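Local coordinates for metallopeptidase family protein (Thermus thermophilus, PDB 2EJQ) that is of unknown function but belongs to a zincin-like metallopeptidase family and probably binds a metal ion, perhaps as a peptidase, at residues E16-E19 with D20-R23; L70-G73 with S74-V78; E88-E91 with T92-E96; R98-L101 with E102-G106. The protein carries 1 engineered substitution. One frame throughout, in Å; residues are numbered along the deposited sequence.

Interaction 1: residues E16-E19 with D20-R23; sequences EVPE and DFKR
P18 and F21 lie side by side and point the same way, with P18 CB 3.6 Å from F21 CD2 and the proline CG and CD also close to CD2 and CE2, the approach being oblique. V17 adds CG1 at the ring edge, near its plane, at a looser 4.4 Å from F21 CD2. The other large contact is made by K22, whose extended chain runs back over the turn and brings CE to 3.6 Å from V17 CB. Its CG lies beside the backbone N (chi1 -45°), which sends the chain back along the preceding residues. At its end NZ makes a long salt bridge, 3.9 Å, to E19 OE1, and a water accepts from K22 NZ at 3.2 Å; the two side chains cross at about a right angle.

Behind these side chains stands a single 3-10 turn in the loop between helix 3-16 and strand 27-31. F21 N donates to P18 O at 3.1 Å and K22 N to E19 O at 2.9 Å. K22 NZ is also hydrogen-bonded to W14 O and forms a cation-pi contact with W14, while V17 and F21 rest on helix 85-105. The ammonium is thus tied mainly to the preceding helix, and the distant carboxylate of E19 is likely to add only a modest attraction.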
# COMPACT_ATOMS: atom_id res chain seq x y z
N GLU A 16 3.70 -5.64 13.05
CA GLU A 16 4.42 -6.92 13.13
C GLU A 16 5.63 -6.87 12.21
O GLU A 16 6.59 -7.61 12.40
CB GLU A 16 3.54 -8.09 12.68
CG GLU A 16 2.73 -8.75 13.77
CD GLU A 16 2.01 -10.00 13.28
OE1 GLU A 16 2.68 -10.91 12.74
OE2 GLU A 16 0.77 -10.08 13.45
N VAL A 17 5.55 -6.00 11.21
CA VAL A 17 6.62 -5.85 10.24
C VAL A 17 7.88 -5.22 10.84
O VAL A 17 7.84 -4.11 11.38
CB VAL A 17 6.15 -4.99 9.04
CG1 VAL A 17 7.26 -4.84 8.03
CG2 VAL A 17 4.92 -5.62 8.39
N PRO A 18 9.02 -5.94 10.76
CA PRO A 18 10.33 -5.50 11.26
C PRO A 18 10.64 -4.06 10.89
O PRO A 18 10.60 -3.68 9.72
CB PRO A 18 11.28 -6.48 10.60
CG PRO A 18 10.50 -7.75 10.67
CD PRO A 18 9.11 -7.32 10.24
N GLU A 19 10.98 -3.27 11.90
CA GLU A 19 11.29 -1.86 11.71
C GLU A 19 12.30 -1.54 10.60
O GLU A 19 12.10 -0.61 9.82
CB GLU A 19 11.76 -1.28 13.05
CG GLU A 19 11.45 0.19 13.27
CD GLU A 19 9.98 0.52 13.04
OE1 GLU A 19 9.12 -0.34 13.30
OE2 GLU A 19 9.69 1.66 12.62
N ASP A 20 13.39 -2.30 10.51
CA ASP A 20 14.40 -2.02 9.49
C ASP A 20 13.91 -2.11 8.03
O ASP A 20 14.54 -1.54 7.14
CB ASP A 20 15.63 -2.92 9.68
CG ASP A 20 15.30 -4.39 9.59
OD1 ASP A 20 14.48 -4.86 10.41
OD2 ASP A 20 15.86 -5.07 8.71
N PHE A 21 12.81 -2.81 7.79
CA PHE A 21 12.25 -2.92 6.44
C PHE A 21 11.53 -1.63 6.08
O PHE A 21 11.31 -1.34 4.91
CB PHE A 21 11.20 -4.04 6.34
CG PHE A 21 11.78 -5.43 6.31
CD1 PHE A 21 12.87 -5.73 5.50
CD2 PHE A 21 11.19 -6.45 7.05
CE1 PHE A 21 13.36 -7.03 5.42
CE2 PHE A 21 11.68 -7.75 6.98
CZ PHE A 21 12.76 -8.04 6.16
N LYS A 22 11.16 -0.85 7.09
CA LYS A 22 10.42 0.39 6.86
C LYS A 22 11.29 1.63 6.69
O LYS A 22 10.77 2.76 6.63
CB LYS A 22 9.45 0.61 8.02
CG LYS A 22 8.70 -0.65 8.40
CD LYS A 22 7.70 -0.36 9.49
CE LYS A 22 6.91 -1.59 9.85
NZ LYS A 22 6.08 -1.31 11.04
N ARG A 23 12.61 1.43 6.59
CA ARG A 23 13.53 2.57 6.44
C ARG A 23 13.23 3.31 5.14
O ARG A 23 13.13 2.71 4.06
CB ARG A 23 15.01 2.14 6.44
CG ARG A 23 15.30 1.14 5.28
CD ARG A 23 16.83 1.06 4.98
NE ARG A 23 17.51 -0.25 4.97
CZ ARG A 23 17.17 -1.15 4.10
NH1 ARG A 23 16.24 -0.82 3.27
NH2 ARG A 23 17.74 -2.34 4.01
O HOH W 1 7.24 -1.70 13.95

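Interaction 2: residues L70-G73 with S74-V78; sequences LYYG and SFLEV
Y72 O accepts from L76 N at 3.1 Å, and G73 O likewise accepts from E77 N as strand 67-71 gives way to helix 72-78. This is a strand-to-helix junction with Y71 at the N-cap position. The carbonyl of Y71 opens the helix with two weak bonds, from S74 N and F75 N. Y71 O also lies in the plane of the F75 ring, at its edge, 3.1 Å from F75 CD1.

The chief side-chain pair is Y72 with L76, one turn apart. With CG anti to the backbone N (chi1 177°), the tyrosine ring swings forward along the helix, and L76 comes over one of its faces: L76 CG is 4.1 Å from the centroid of the Y72 ring in a CH-pi contact, displaced toward the rim, while L76 CD1 presses on Y72 CE2 at 3.3 Å. Replacing Y72 with a serine would probably leave L76 without its aromatic cover and open a gap where the ring also meets Y3 and F6. L76 and A79 bind a magnesium ion in a structure of this protein, although none is bound to this chain.

On the inner side F75 packs on F6 and V89, with L70 CD2 at its edge 4.3 Å from CE1. The hydroxyl of S74 is held by K35 N and R45 O, and that of Y71 by E48. Between Y71 and S74 themselves, the touch is from Y71 CB to S74 OG, 3.6 Å apart.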
# COMPACT_ATOMS: atom_id res chain seq x y z
N LEU A 70 -3.61 1.60 0.75
CA LEU A 70 -4.52 0.47 0.73
C LEU A 70 -5.91 1.03 0.39
O LEU A 70 -6.29 2.10 0.87
CB LEU A 70 -4.55 -0.24 2.09
CG LEU A 70 -3.34 -1.13 2.46
CD1 LEU A 70 -3.59 -1.80 3.80
CD2 LEU A 70 -3.13 -2.18 1.40
N TYR A 71 -6.65 0.32 -0.45
CA TYR A 71 -7.98 0.76 -0.86
C TYR A 71 -9.03 -0.18 -0.28
O TYR A 71 -9.25 -1.27 -0.80
CB TYR A 71 -8.05 0.79 -2.38
CG TYR A 71 -7.00 1.69 -2.98
CD1 TYR A 71 -7.07 3.07 -2.82
CD2 TYR A 71 -5.90 1.17 -3.67
CE1 TYR A 71 -6.08 3.91 -3.31
CE2 TYR A 71 -4.91 2.00 -4.17
CZ TYR A 71 -5.01 3.37 -3.98
OH TYR A 71 -4.02 4.20 -4.44
N TYR A 72 -9.68 0.25 0.80
CA TYR A 72 -10.70 -0.55 1.44
C TYR A 72 -11.82 -0.93 0.48
O TYR A 72 -12.31 -2.07 0.50
CB TYR A 72 -11.28 0.19 2.65
CG TYR A 72 -12.40 -0.55 3.34
CD1 TYR A 72 -12.17 -1.79 3.94
CD2 TYR A 72 -13.68 -0.00 3.42
CE1 TYR A 72 -13.19 -2.47 4.58
CE2 TYR A 72 -14.72 -0.68 4.06
CZ TYR A 72 -14.46 -1.91 4.65
OH TYR A 72 -15.46 -2.59 5.33
N GLY A 73 -12.22 -0.00 -0.38
CA GLY A 73 -13.28 -0.29 -1.33
C GLY A 73 -12.94 -1.42 -2.29
O GLY A 73 -13.82 -2.19 -2.70
N SER A 74 -11.67 -1.52 -2.68
CA SER A 74 -11.25 -2.58 -3.59
C SER A 74 -11.37 -3.93 -2.90
O SER A 74 -11.75 -4.91 -3.53
CB SER A 74 -9.81 -2.36 -4.05
OG SER A 74 -9.72 -1.23 -4.89
N PHE A 75 -11.05 -3.98 -1.61
CA PHE A 75 -11.15 -5.21 -0.83
C PHE A 75 -12.61 -5.68 -0.77
O PHE A 75 -12.90 -6.88 -0.90
CB PHE A 75 -10.64 -5.01 0.61
CG PHE A 75 -9.12 -5.03 0.75
CD1 PHE A 75 -8.36 -3.93 0.40
CD2 PHE A 75 -8.47 -6.17 1.25
CE1 PHE A 75 -6.97 -3.94 0.54
CE2 PHE A 75 -7.08 -6.19 1.40
CZ PHE A 75 -6.33 -5.08 1.05
N LEU A 76 -13.52 -4.74 -0.54
CA LEU A 76 -14.94 -5.05 -0.47
C LEU A 76 -15.44 -5.62 -1.79
O LEU A 76 -16.13 -6.64 -1.81
CB LEU A 76 -15.76 -3.80 -0.11
CG LEU A 76 -15.72 -3.41 1.36
CD1 LEU A 76 -16.47 -2.11 1.59
CD2 LEU A 76 -16.34 -4.53 2.17
N GLU A 77 -15.07 -4.98 -2.89
CA GLU A 77 -15.48 -5.44 -4.21
C GLU A 77 -15.08 -6.89 -4.45
O GLU A 77 -15.88 -7.69 -4.93
CB GLU A 77 -14.88 -4.55 -5.30
CG GLU A 77 -15.44 -3.12 -5.37
CD GLU A 77 -16.91 -3.07 -5.80
OE1 GLU A 77 -17.41 -4.07 -6.35
OE2 GLU A 77 -17.56 -2.02 -5.58
N VAL A 78 -13.84 -7.23 -4.12
CA VAL A 78 -13.34 -8.58 -4.33
C VAL A 78 -13.77 -9.57 -3.26
O VAL A 78 -13.82 -10.77 -3.51
CB VAL A 78 -11.79 -8.61 -4.38
CG1 VAL A 78 -11.29 -7.61 -5.40
CG2 VAL A 78 -11.20 -8.30 -3.00

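Interaction 3: residues E88-E91 with T92-E96; sequences EVWE and TMLHE. Engineered in segment 92-96: M93 (natural residue Leu).
Hydrogen bonding between E88 and T92 exceeds the ordinary helical pattern, since E88 O is gripped twice by one residue: T92 OG1 donates at 2.9 Å and T92 N at 3.1 Å, from opposite faces of the carbonyl plane. The hydroxyl gets there because OG1 stands beside its own backbone N (chi1 -59°), turned back toward the preceding turn. M93, L94 and H95 continue the i to i+4 ladder of helix 85-105, the first two donating almost straight at V89 O and W90 O.

The aromatic contact is L94 on W90. L94 CD1 sits over one face of the indole, 3.5 Å from the centroid of the five-membered ring, in a CH-pi contact shifted toward CE2. A glycine in place of W90 would probably leave the L94 methyl without its flat support and that flank of the helix unfilled.

Apolar packing is completed by V89 and M93, which lie side by side; V89 CG1 is 3.9 Å from CE of M93, an engineered methionine. Both also rest on L13 of helix 3-16.

Two ionisable groups come near without touching: E91 OE2 and H95 ND1 are 4.9 Å apart. H95 and E96 open an HExxH sequence completed by H99, consistent with the metal-binding helix of zincins, though no metal is bound to it here. The doubled grip on E88 O satisfies the threonine hydroxyl within the helix's own backbone, while its CG2 faces L70.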
# COMPACT_ATOMS: atom_id res chain seq x y z
N GLU A 88 -5.33 -11.38 3.24
CA GLU A 88 -5.32 -10.43 2.12
C GLU A 88 -4.57 -9.12 2.42
O GLU A 88 -3.84 -8.62 1.58
CB GLU A 88 -6.75 -10.14 1.68
CG GLU A 88 -7.53 -11.36 1.19
CD GLU A 88 -7.19 -11.75 -0.25
OE1 GLU A 88 -6.62 -10.91 -0.97
OE2 GLU A 88 -7.52 -12.88 -0.66
N VAL A 89 -4.75 -8.56 3.61
CA VAL A 89 -4.06 -7.34 4.00
C VAL A 89 -2.55 -7.61 4.13
O VAL A 89 -1.71 -6.85 3.64
CB VAL A 89 -4.59 -6.80 5.35
CG1 VAL A 89 -3.70 -5.68 5.84
CG2 VAL A 89 -6.02 -6.30 5.20
N TRP A 90 -2.23 -8.71 4.79
CA TRP A 90 -0.85 -9.12 4.99
C TRP A 90 -0.10 -9.12 3.66
O TRP A 90 0.90 -8.42 3.48
CB TRP A 90 -0.81 -10.51 5.61
CG TRP A 90 0.57 -11.05 5.85
CD1 TRP A 90 1.20 -12.03 5.14
CD2 TRP A 90 1.44 -10.70 6.92
NE1 TRP A 90 2.41 -12.33 5.71
CE2 TRP A 90 2.59 -11.52 6.81
CE3 TRP A 90 1.37 -9.77 7.97
CZ2 TRP A 90 3.65 -11.45 7.71
CZ3 TRP A 90 2.42 -9.70 8.87
CH2 TRP A 90 3.55 -10.54 8.73
N GLU A 91 -0.62 -9.89 2.73
CA GLU A 91 -0.05 -10.04 1.40
C GLU A 91 0.08 -8.72 0.63
O GLU A 91 1.12 -8.43 0.05
CB GLU A 91 -0.91 -11.04 0.62
CG GLU A 91 -0.42 -11.39 -0.77
CD GLU A 91 1.01 -11.94 -0.77
OE1 GLU A 91 1.31 -12.79 0.11
OE2 GLU A 91 1.81 -11.51 -1.64
N THR A 92 -0.97 -7.91 0.65
CA THR A 92 -0.95 -6.62 -0.06
C THR A 92 0.10 -5.66 0.51
O THR A 92 0.86 -5.04 -0.22
CB THR A 92 -2.34 -5.98 -0.01
OG1 THR A 92 -3.29 -6.86 -0.62
CG2 THR A 92 -2.34 -4.65 -0.75
N MET A 93 0.15 -5.54 1.83
CA MET A 93 1.13 -4.67 2.44
C MET A 93 2.56 -5.06 2.17
O MET A 93 3.37 -4.24 1.75
CB MET A 93 0.92 -4.66 3.95
CG MET A 93 0.24 -3.42 4.43
SD MET A 93 -0.17 -3.56 6.15
CE MET A 93 0.13 -5.26 6.45
N LEU A 94 2.87 -6.32 2.42
CA LEU A 94 4.21 -6.82 2.23
C LEU A 94 4.64 -6.80 0.78
O LEU A 94 5.83 -6.68 0.48
CB LEU A 94 4.33 -8.23 2.80
CG LEU A 94 4.09 -8.27 4.31
CD1 LEU A 94 4.32 -9.69 4.80
CD2 LEU A 94 5.03 -7.31 5.02
N HIS A 95 3.69 -6.91 -0.14
CA HIS A 95 4.01 -6.86 -1.55
C HIS A 95 4.43 -5.44 -1.92
O HIS A 95 5.40 -5.24 -2.65
CB HIS A 95 2.80 -7.28 -2.40
CG HIS A 95 3.09 -7.36 -3.87
ND1 HIS A 95 4.09 -8.16 -4.38
CD2 HIS A 95 2.55 -6.71 -4.92
CE1 HIS A 95 4.15 -8.00 -5.69
NE2 HIS A 95 3.22 -7.13 -6.05
N GLU A 96 3.71 -4.44 -1.39
CA GLU A 96 4.08 -3.06 -1.68
C GLU A 96 5.36 -2.70 -0.94
O GLU A 96 6.16 -1.90 -1.41
CB GLU A 96 2.96 -2.09 -1.29
CG GLU A 96 1.66 -2.28 -2.05
CD GLU A 96 1.85 -2.44 -3.54
OE1 GLU A 96 2.76 -1.80 -4.11
OE2 GLU A 96 1.08 -3.20 -4.16

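Interaction 4: residues R98-L101 with E102-G106; sequences RHHL and ESLAG
H100 carries L104 over one face of its imidazole, CG lying 4.2 Å from the ring centroid in a CH-pi contact and CD1 reaching NE2 at 3.5 Å. The H99 ring instead meets E102 at its edge, where OE1 lies in plane 3.8 Å from CD2, with the ring and carboxylate planes 32° apart. The guanidinium of R98 is turned 64° from that carboxylate, and OE2 approaches it obliquely, while OE1 lies at the guanidinium edge, in its plane.

The R98–E102 pair is a salt bridge made through NE rather than the terminal nitrogens: NE donates to OE2 at 3.2 Å, a weak bond bent to 133°. E102 reaches back because its CG lies beside the backbone N (chi1 -59°) and the chain runs extended beyond it. Beneath, the backbone keeps its i to i+4 bonds, E102 N to R98 O at 3.1 Å among them.

Both ring nitrogens of H100 are engaged, ND1 with Y49 OH and NE2 with R23 O, which fixes the ring that L104 covers. H99 ND1 is held by E96, and H99 belongs to the HExxH sequence. S103 OG is tied to D51 and R66. One oxygen of E102 pairs with R98 while the other lies at the H99 ring edge, and the bent salt bridge is likely to be a modest surface attraction.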
# COMPACT_ATOMS: atom_id res chain seq x y z
N ARG A 98 7.73 -4.59 -0.65
CA ARG A 98 8.76 -5.13 -1.52
C ARG A 98 9.11 -4.09 -2.58
O ARG A 98 10.27 -3.91 -2.92
CB ARG A 98 8.31 -6.42 -2.20
CG ARG A 98 9.37 -7.01 -3.10
CD ARG A 98 8.90 -8.23 -3.85
NE ARG A 98 9.02 -8.02 -5.29
CZ ARG A 98 8.67 -8.92 -6.21
NH1 ARG A 98 8.17 -10.09 -5.83
NH2 ARG A 98 8.81 -8.64 -7.50
N HIS A 99 8.10 -3.39 -3.09
CA HIS A 99 8.33 -2.35 -4.09
C HIS A 99 9.14 -1.20 -3.51
O HIS A 99 9.92 -0.56 -4.21
CB HIS A 99 7.00 -1.84 -4.62
CG HIS A 99 6.26 -2.84 -5.44
ND1 HIS A 99 4.90 -2.79 -5.64
CD2 HIS A 99 6.70 -3.93 -6.12
CE1 HIS A 99 4.53 -3.80 -6.41
NE2 HIS A 99 5.60 -4.51 -6.71
N HIS A 100 8.93 -0.93 -2.22
CA HIS A 100 9.64 0.15 -1.53
C HIS A 100 11.12 -0.18 -1.48
O HIS A 100 11.96 0.66 -1.79
CB HIS A 100 9.11 0.31 -0.10
CG HIS A 100 9.95 1.23 0.75
ND1 HIS A 100 10.07 2.58 0.50
CD2 HIS A 100 10.71 0.98 1.84
CE1 HIS A 100 10.87 3.12 1.41
NE2 HIS A 100 11.27 2.17 2.23
N LEU A 101 11.43 -1.42 -1.09
CA LEU A 101 12.82 -1.84 -1.00
C LEU A 101 13.48 -1.79 -2.36
O LEU A 101 14.62 -1.35 -2.48
CB LEU A 101 12.92 -3.26 -0.40
CG LEU A 101 12.45 -3.44 1.05
CD1 LEU A 101 12.55 -4.90 1.44
CD2 LEU A 101 13.30 -2.61 1.96
N GLU A 102 12.77 -2.22 -3.40
CA GLU A 102 13.33 -2.21 -4.74
C GLU A 102 13.52 -0.79 -5.26
O GLU A 102 14.43 -0.53 -6.03
CB GLU A 102 12.44 -3.01 -5.69
CG GLU A 102 12.27 -4.45 -5.28
CD GLU A 102 11.37 -5.22 -6.23
OE1 GLU A 102 10.42 -4.62 -6.76
OE2 GLU A 102 11.61 -6.43 -6.42
N SER A 103 12.65 0.12 -4.83
CA SER A 103 12.74 1.51 -5.24
C SER A 103 13.94 2.21 -4.57
O SER A 103 14.56 3.08 -5.17
CB SER A 103 11.45 2.25 -4.88
OG SER A 103 11.51 3.61 -5.28
N LEU A 104 14.25 1.83 -3.34
CA LEU A 104 15.38 2.43 -2.63
C LEU A 104 16.69 1.93 -3.21
O LEU A 104 17.61 2.71 -3.43
CB LEU A 104 15.34 2.08 -1.14
CG LEU A 104 14.35 2.84 -0.26
CD1 LEU A 104 14.59 2.46 1.19
CD2 LEU A 104 14.53 4.34 -0.44
N ALA A 105 16.77 0.62 -3.44
CA ALA A 105 17.98 0.02 -4.00
C ALA A 105 18.27 0.63 -5.36
O ALA A 105 19.42 0.68 -5.79
CB ALA A 105 17.79 -1.48 -4.13
N GLY A 106 17.22 1.11 -6.03
CA GLY A 106 17.38 1.71 -7.34
C GLY A 106 17.77 3.18 -7.39
O GLY A 106 17.76 3.77 -8.47

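Helix 85-105 joins the set: interactions 3 and 4 are successive parts of it, their centres 15 Å apart, and they divide the HExxH residues, H95 and E96 in the former and H99 in the latter. Interaction 1 lies across both. V17 CG2 packs 3.8 Å from L94 CD2, and R23 O is probably hydrogen-bonded to H100 NE2 at 2.7 Å. Interaction 2 reaches the helix through interaction 3, where L70 CD2 lies 3.4 Å from T92 CG2. Interactions 2 and 4 stay about 11 Å apart at their nearest atoms. L76 CA is 19.1 Å from H95 CA, so the magnesium-binding residue lies well away from the putative metal site of H95 and H99.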